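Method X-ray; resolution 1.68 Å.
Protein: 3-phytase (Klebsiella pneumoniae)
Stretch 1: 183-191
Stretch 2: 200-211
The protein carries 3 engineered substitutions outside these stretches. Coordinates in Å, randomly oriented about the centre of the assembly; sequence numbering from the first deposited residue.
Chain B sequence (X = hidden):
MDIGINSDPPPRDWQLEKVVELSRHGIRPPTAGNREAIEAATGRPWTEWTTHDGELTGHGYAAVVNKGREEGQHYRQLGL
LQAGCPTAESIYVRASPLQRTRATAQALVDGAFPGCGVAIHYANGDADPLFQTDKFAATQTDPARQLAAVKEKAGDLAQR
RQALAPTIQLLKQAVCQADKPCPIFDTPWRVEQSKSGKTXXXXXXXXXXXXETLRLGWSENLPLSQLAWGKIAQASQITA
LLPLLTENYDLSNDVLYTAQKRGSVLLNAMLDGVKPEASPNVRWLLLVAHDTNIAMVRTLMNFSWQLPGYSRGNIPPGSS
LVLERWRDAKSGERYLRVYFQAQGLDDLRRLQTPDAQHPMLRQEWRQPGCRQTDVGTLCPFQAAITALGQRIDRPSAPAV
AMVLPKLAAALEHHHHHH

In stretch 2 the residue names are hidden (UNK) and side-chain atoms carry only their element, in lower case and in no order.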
ATOM      1  N   PRO B 183     -29.039  46.853   9.443  1.00 38.77           N
ATOM      2  CA  PRO B 183     -30.511  46.797   9.487  1.00 38.74           C
ATOM      3  C   PRO B 183     -31.100  45.679  10.364  1.00 38.01           C
ATOM      4  O   PRO B 183     -31.974  45.948  11.198  1.00 37.90           O
ATOM      5  CB  PRO B 183     -30.902  46.591   8.019  1.00 38.86           C
ATOM      6  CG  PRO B 183     -29.792  47.179   7.253  1.00 39.84           C
ATOM      7  CD  PRO B 183     -28.544  46.967   8.059  1.00 38.35           C
ATOM      8  N   ILE B 184     -30.616  44.449  10.194  1.00 36.55           N
ATOM      9  CA  ILE B 184     -31.175  43.290  10.918  1.00 35.37           C
ATOM     10  C   ILE B 184     -31.276  43.431  12.454  1.00 35.44           C
ATOM     11  O   ILE B 184     -32.184  42.866  13.071  1.00 34.74           O
ATOM     12  CB  ILE B 184     -30.451  41.953  10.529  1.00 34.95           C
ATOM     13  CG1 ILE B 184     -31.324  40.719  10.814  1.00 34.03           C
ATOM     14  CG2 ILE B 184     -29.100  41.830  11.217  1.00 33.53           C
ATOM     15  CD1 ILE B 184     -32.580  40.606   9.944  1.00 34.72           C
ATOM     16  N   PHE B 185     -30.353  44.161  13.078  1.00 35.54           N
ATOM     17  CA  PHE B 185     -30.343  44.233  14.542  1.00 36.18           C
ATOM     18  C   PHE B 185     -31.394  45.215  15.065  1.00 37.57           C
ATOM     19  O   PHE B 185     -31.692  45.230  16.252  1.00 37.10           O
ATOM     20  CB  PHE B 185     -28.930  44.514  15.081  1.00 35.06           C
ATOM     21  CG  PHE B 185     -27.943  43.416  14.758  1.00 34.10           C
ATOM     22  CD1 PHE B 185     -27.195  43.454  13.583  1.00 33.93           C
ATOM     23  CD2 PHE B 185     -27.799  42.328  15.610  1.00 34.65           C
ATOM     24  CE1 PHE B 185     -26.300  42.411  13.262  1.00 34.72           C
ATOM     25  CE2 PHE B 185     -26.907  41.278  15.303  1.00 35.19           C
ATOM     26  CZ  PHE B 185     -26.160  41.327  14.124  1.00 33.11           C
ATOM     27  N   ASP B 186     -31.965  45.997  14.150  1.00 40.13           N
ATOM     28  CA  ASP B 186     -33.068  46.911  14.462  1.00 42.81           C
ATOM     29  C   ASP B 186     -34.467  46.288  14.296  1.00 43.82           C
ATOM     30  O   ASP B 186     -35.450  46.833  14.817  1.00 45.11           O
ATOM     31  CB  ASP B 186     -32.976  48.181  13.600  1.00 43.23           C
ATOM     32  CG  ASP B 186     -31.647  48.913  13.754  1.00 45.74           C
ATOM     33  OD1 ASP B 186     -31.116  48.989  14.892  1.00 48.95           O
ATOM     34  OD2 ASP B 186     -31.138  49.420  12.725  1.00 48.03           O
ATOM     35  N   THR B 187     -34.572  45.167  13.577  1.00 43.80           N
ATOM     36  CA  THR B 187     -35.887  44.578  13.305  1.00 43.20           C
ATOM     37  C   THR B 187     -36.408  43.770  14.505  1.00 42.35           C
ATOM     38  O   THR B 187     -35.689  42.931  15.060  1.00 41.80           O
ATOM     39  CB  THR B 187     -35.941  43.745  11.972  1.00 44.45           C
ATOM     40  OG1 THR B 187     -35.997  42.340  12.249  1.00 45.98           O
ATOM     41  CG2 THR B 187     -34.758  44.054  11.040  1.00 43.89           C
ATOM     42  N   PRO B 188     -37.651  44.057  14.941  1.00 41.04           N
ATOM     43  CA  PRO B 188     -38.289  43.245  15.977  1.00 39.29           C
ATOM     44  C   PRO B 188     -38.573  41.838  15.463  1.00 36.51           C
ATOM     45  O   PRO B 188     -38.717  41.632  14.250  1.00 36.23           O
ATOM     46  CB  PRO B 188     -39.610  43.990  16.247  1.00 40.24           C
ATOM     47  CG  PRO B 188     -39.366  45.387  15.753  1.00 41.12           C
ATOM     48  CD  PRO B 188     -38.511  45.183  14.535  1.00 41.62           C
ATOM     49  N   TRP B 189     -38.645  40.888  16.383  1.00 33.98           N
ATOM     50  CA  TRP B 189     -38.860  39.483  16.018  1.00 32.65           C
ATOM     51  C   TRP B 189     -40.346  39.178  15.961  1.00 33.10           C
ATOM     52  O   TRP B 189     -41.039  39.238  16.985  1.00 33.38           O
ATOM     53  CB  TRP B 189     -38.196  38.560  17.034  1.00 30.54           C
ATOM     54  CG  TRP B 189     -36.681  38.577  17.015  1.00 29.80           C
ATOM     55  CD1 TRP B 189     -35.864  39.444  16.332  1.00 28.31           C
ATOM     56  CD2 TRP B 189     -35.814  37.700  17.745  1.00 27.65           C
ATOM     57  NE1 TRP B 189     -34.543  39.146  16.585  1.00 25.57           N
ATOM     58  CE2 TRP B 189     -34.485  38.082  17.450  1.00 27.20           C
ATOM     59  CE3 TRP B 189     -36.031  36.621  18.612  1.00 25.95           C
ATOM     60  CZ2 TRP B 189     -33.373  37.418  17.998  1.00 26.47           C
ATOM     61  CZ3 TRP B 189     -34.925  35.961  19.158  1.00 26.99           C
ATOM     62  CH2 TRP B 189     -33.616  36.372  18.854  1.00 27.44           C
ATOM     63  N   ARG B 190     -40.825  38.846  14.769  1.00 33.13           N
ATOM     64  CA  ARG B 190     -42.232  38.488  14.580  1.00 33.53           C
ATOM     65  C   ARG B 190     -42.388  37.310  13.633  1.00 31.87           C
ATOM     66  O   ARG B 190     -41.543  37.075  12.768  1.00 30.44           O
ATOM     67  CB  ARG B 190     -43.027  39.685  14.055  1.00 35.10           C
ATOM     68  CG  ARG B 190     -42.777  40.026  12.592  1.00 40.90           C
ATOM     69  CD  ARG B 190     -43.347  41.406  12.226  1.00 48.88           C
ATOM     70  NE  ARG B 190     -42.467  42.493  12.654  1.00 53.39           N
ATOM     71  CZ  ARG B 190     -41.370  42.884  12.000  1.00 55.82           C
ATOM     72  NH1 ARG B 190     -40.993  42.284  10.874  1.00 55.12           N
ATOM     73  NH2 ARG B 190     -40.640  43.884  12.476  1.00 56.00           N
ATOM     74  N   VAL B 191     -43.487  36.583  13.791  1.00 30.78           N
ATOM     75  CA  VAL B 191     -43.789  35.469  12.905  1.00 29.92           C
ATOM     76  C   VAL B 191     -44.307  35.990  11.567  1.00 31.51           C
ATOM     77  O   VAL B 191     -45.278  36.752  11.514  1.00 32.27           O
ATOM     78  CB  VAL B 191     -44.780  34.487  13.562  1.00 29.37           C
ATOM     79  CG1 VAL B 191     -44.898  33.221  12.741  1.00 27.60           C
ATOM     80  CG2 VAL B 191     -44.324  34.161  14.977  1.00 27.25           C
ATOM     81  N   UNK B 200     -41.405  31.937   8.981  1.00 28.84           N
ATOM     82  CA  UNK B 200     -40.101  32.270   9.560  1.00 28.59           C
ATOM     83  C   UNK B 200     -40.270  33.359  10.625  1.00 28.51           C
ATOM     84  O   UNK B 200     -41.322  34.008  10.689  1.00 29.17           O
ATOM     85  c   UNK B 200     -38.883  31.659   7.438  1.00 28.03           C
ATOM     86  o   UNK B 200     -39.691  33.898   7.817  1.00 28.73           O
ATOM     87  c   UNK B 200     -39.126  32.757   8.471  1.00 27.98           C
ATOM     88  N   UNK B 201     -39.242  33.546  11.452  1.00 27.11           N
ATOM     89  CA  UNK B 201     -39.213  34.602  12.466  1.00 26.40           C
ATOM     90  C   UNK B 201     -38.340  35.740  11.941  1.00 26.81           C
ATOM     91  O   UNK B 201     -37.168  35.537  11.607  1.00 24.84           O
ATOM     92  c   UNK B 201     -39.274  32.778  14.285  1.00 27.48           C
ATOM     93  c   UNK B 201     -38.634  34.104  13.819  1.00 25.48           C
ATOM     94  c   UNK B 201     -38.641  35.213  14.874  1.00 26.94           C
ATOM     95  c   UNK B 201     -40.680  32.853  14.790  1.00 26.50           C
ATOM     96  N   UNK B 202     -38.900  36.946  11.851  1.00 26.97           N
ATOM     97  CA  UNK B 202     -38.107  38.071  11.358  1.00 26.53           C
ATOM     98  C   UNK B 202     -36.958  38.339  12.323  1.00 26.06           C
ATOM     99  O   UNK B 202     -37.080  38.128  13.539  1.00 24.72           O
ATOM    100  o   UNK B 202     -39.394  39.779  12.447  1.00 27.84           O
ATOM    101  c   UNK B 202     -38.979  39.323  11.179  1.00 26.74           C
ATOM    102  N   UNK B 203     -35.829  38.793  11.777  1.00 26.13           N
ATOM    103  CA  UNK B 203     -34.648  39.059  12.591  1.00 25.87           C
ATOM    104  C   UNK B 203     -33.854  37.779  12.890  1.00 26.09           C
ATOM    105  O   UNK B 203     -32.747  37.585  12.360  1.00 25.36           O
ATOM    106  N   UNK B 204     -34.432  36.929  13.740  1.00 24.21           N
ATOM    107  CA  UNK B 204     -33.825  35.669  14.164  1.00 24.80           C
ATOM    108  C   UNK B 204     -33.447  34.764  12.991  1.00 24.17           C
ATOM    109  O   UNK B 204     -32.337  34.223  12.963  1.00 25.21           O
ATOM    110  c   UNK B 204     -35.322  32.907  16.500  1.00 24.63           C
ATOM    111  c   UNK B 204     -32.968  33.588  16.287  1.00 27.09           C
ATOM    112  c   UNK B 204     -34.311  33.516  15.576  1.00 25.74           C
ATOM    113  c   UNK B 204     -34.767  34.910  15.106  1.00 24.68           C
ATOM    114  N   UNK B 205     -34.346  34.606  12.028  1.00 23.22           N
ATOM    115  CA  UNK B 205     -34.073  33.674  10.935  1.00 23.10           C
ATOM    116  C   UNK B 205     -32.836  34.095  10.151  1.00 23.63           C
ATOM    117  O   UNK B 205     -31.997  33.248   9.844  1.00 21.73           O
ATOM    118  c   UNK B 205     -35.287  33.442  10.022  1.00 23.18           C
ATOM    119  o   UNK B 205     -35.664  34.625   9.341  1.00 30.12           O
ATOM    120  N   UNK B 206     -32.707  35.391   9.850  1.00 22.47           N
ATOM    121  CA  UNK B 206     -31.540  35.880   9.115  1.00 23.01           C
ATOM    122  C   UNK B 206     -30.286  35.832   9.996  1.00 21.94           C
ATOM    123  O   UNK B 206     -29.216  35.483   9.518  1.00 20.90           O
ATOM    124  c   UNK B 206     -31.772  37.265   8.472  1.00 23.42           C
ATOM    125  c   UNK B 206     -30.525  37.719   7.695  1.00 24.77           C
ATOM    126  c   UNK B 206     -32.963  37.199   7.506  1.00 23.63           C
ATOM    127  N   UNK B 207     -30.424  36.139  11.286  1.00 21.72           N
ATOM    128  CA  UNK B 207     -29.303  35.957  12.208  1.00 21.99           C
ATOM    129  C   UNK B 207     -28.797  34.519  12.196  1.00 21.62           C
ATOM    130  O   UNK B 207     -27.585  34.281  12.216  1.00 20.91           O
ATOM    131  c   UNK B 207     -31.577  39.189  15.230  1.00 36.94           C
ATOM    132  s   UNK B 207     -30.021  38.352  15.494  1.00 28.61           S
ATOM    133  c   UNK B 207     -29.610  37.887  13.815  1.00 26.50           C
ATOM    134  c   UNK B 207     -29.664  36.371  13.626  1.00 21.82           C
ATOM    135  N   UNK B 208     -29.733  33.577  12.164  1.00 21.93           N
ATOM    136  CA  UNK B 208     -29.383  32.150  12.078  1.00 21.73           C
ATOM    137  C   UNK B 208     -28.633  31.834  10.776  1.00 21.83           C
ATOM    138  O   UNK B 208     -27.664  31.060  10.812  1.00 21.43           O
ATOM    139  c   UNK B 208     -30.649  31.283  12.215  1.00 21.75           C
ATOM    140  N   UNK B 209     -29.063  32.422   9.656  1.00 20.97           N
ATOM    141  CA  UNK B 209     -28.342  32.330   8.379  1.00 22.06           C
ATOM    142  C   UNK B 209     -26.904  32.841   8.532  1.00 21.78           C
ATOM    143  O   UNK B 209     -25.967  32.281   7.955  1.00 21.63           O
ATOM    144  c   UNK B 209     -28.988  33.200   7.273  1.00 22.71           C
ATOM    145  o   UNK B 209     -31.137  33.482   6.248  1.00 32.14           O
ATOM    146  n   UNK B 209     -30.579  31.383   6.895  1.00 25.28           N
ATOM    147  c   UNK B 209     -30.331  32.689   6.774  1.00 27.25           C
ATOM    148  N   UNK B 210     -26.740  33.947   9.266  1.00 20.71           N
ATOM    149  CA  UNK B 210     -25.409  34.526   9.473  1.00 20.46           C
ATOM    150  C   UNK B 210     -24.508  33.596  10.288  1.00 19.26           C
ATOM    151  O   UNK B 210     -23.364  33.367   9.918  1.00 18.69           O
ATOM    152  c   UNK B 210     -27.852  38.464  10.680  1.00 32.77           C
ATOM    153  c   UNK B 210     -26.052  36.976   9.230  1.00 24.07           C
ATOM    154  s   UNK B 210     -26.178  38.540  10.154  1.00 31.62           S
ATOM    155  c   UNK B 210     -25.515  35.904  10.145  1.00 21.10           C
ATOM    156  N   UNK B 211     -25.029  33.079  11.401  1.00 17.81           N
ATOM    157  CA  UNK B 211     -24.294  32.159  12.274  1.00 19.15           C
ATOM    158  C   UNK B 211     -23.895  30.864  11.547  1.00 18.57           C
ATOM    159  O   UNK B 211     -22.761  30.425  11.667  1.00 17.95           O
ATOM    160  c   UNK B 211     -24.480  30.695  14.354  1.00 20.20           C
ATOM    161  c   UNK B 211     -25.154  33.136  14.416  1.00 17.86           C
ATOM    162  c   UNK B 211     -25.089  31.867  13.559  1.00 19.36           C
TER

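Position 200 has three side-chain atoms, one carbon carrying an oxygen and a carbon. The CA-to-CB bond points away from stretch 1, so the contact here is backbone only, its O lying 3.6 Å from Val-191 CA. This is Thr-200.

Position 201 has four carbons, forked at the first, one arm two carbons long. It forms an antiparallel, non-hydrogen-bonded pair with Val-191, CA to CA 4.7 Å, and both side chains lie on the same face of the sheet. The last carbon of the longer arm is 3.9 Å from Val-191 CG2, while the one-carbon arm is 4.0 Å from Trp-189 CB. The beta-branched pattern names Ile-201.

Position 202 carries one carbon and then one oxygen. That oxygen lies 2.7 Å from Pro-188 O and 2.9 Å from Arg-190 N. A hydroxyl can serve both, and this is Ser-202: OG donates to Pro-188 O and accepts from Arg-190 N. Its backbone N also donates to Arg-190 O at 2.8 Å, nearly straight at 170°.

Position 203 has no side-chain atom. Its phi of 81° favours glycine, and the space is already taken: an ideal CB would sit 2.6 Å from Trp-189 CD1, a clash, and 3.2 Å from Thr-187 OG1. Gly-203 is the N-cap residue, and its bare CA lies 3.7 Å from Ile-184 CD1.

Position 204 has four carbons, forked at the second. Its CB lies over the face of the Trp-189 six-membered ring, 3.8 Å from the centroid and 6° off the normal, and one carbon of the fork is 3.8 Å from Trp-189 CH2. This is Leu-204.

Position 205 has one carbon and one oxygen and does not touch stretch 1. It is Ser-205, whose OG turns back to Ile-201 O at 2.9 Å.

Position 206 has three carbons, one carrying the other two, with CB 3.7 Å from Ile-184 CD1. This is Val-206.

Position 207 is an unbranched chain of two carbons, a sulfur and a carbon. Its terminal carbon meets the edge of the indole, 3.3 Å from Trp-189 NE1, and its sulfur is 4.3 Å from Phe-185 CE2, oblique to that ring. This is Met-207.

Position 208 has a single carbon and position 209 two carbons, the second bearing an oxygen and a nitrogen; neither touches stretch 1. They are Ala-208 and Asn-209.

Position 210 repeats the unbranched carbon, carbon, sulfur, carbon chain. Its terminal carbon is 3.6 Å from Ile-184 CG2. This is Met-210.

Position 211, one carbon carrying two more, makes no contact: Val-211.

The rules divide by region. Next to a short strand pairing, one serine hydroxyl serves two backbone groups of the facing chain, and its backbone N serves a third. The glycine then lets the chain turn into a helix close against the tryptophan. From that helix, Val-206, Met-207 and Met-210 all reach Ile-184, while Leu-204 covers an indole face and Met-207 meets its edge. Polar bonds gather at Ser-202, and apolar packing carries the helical part.

Stretch 2 200-211: TISGLSVMANMV
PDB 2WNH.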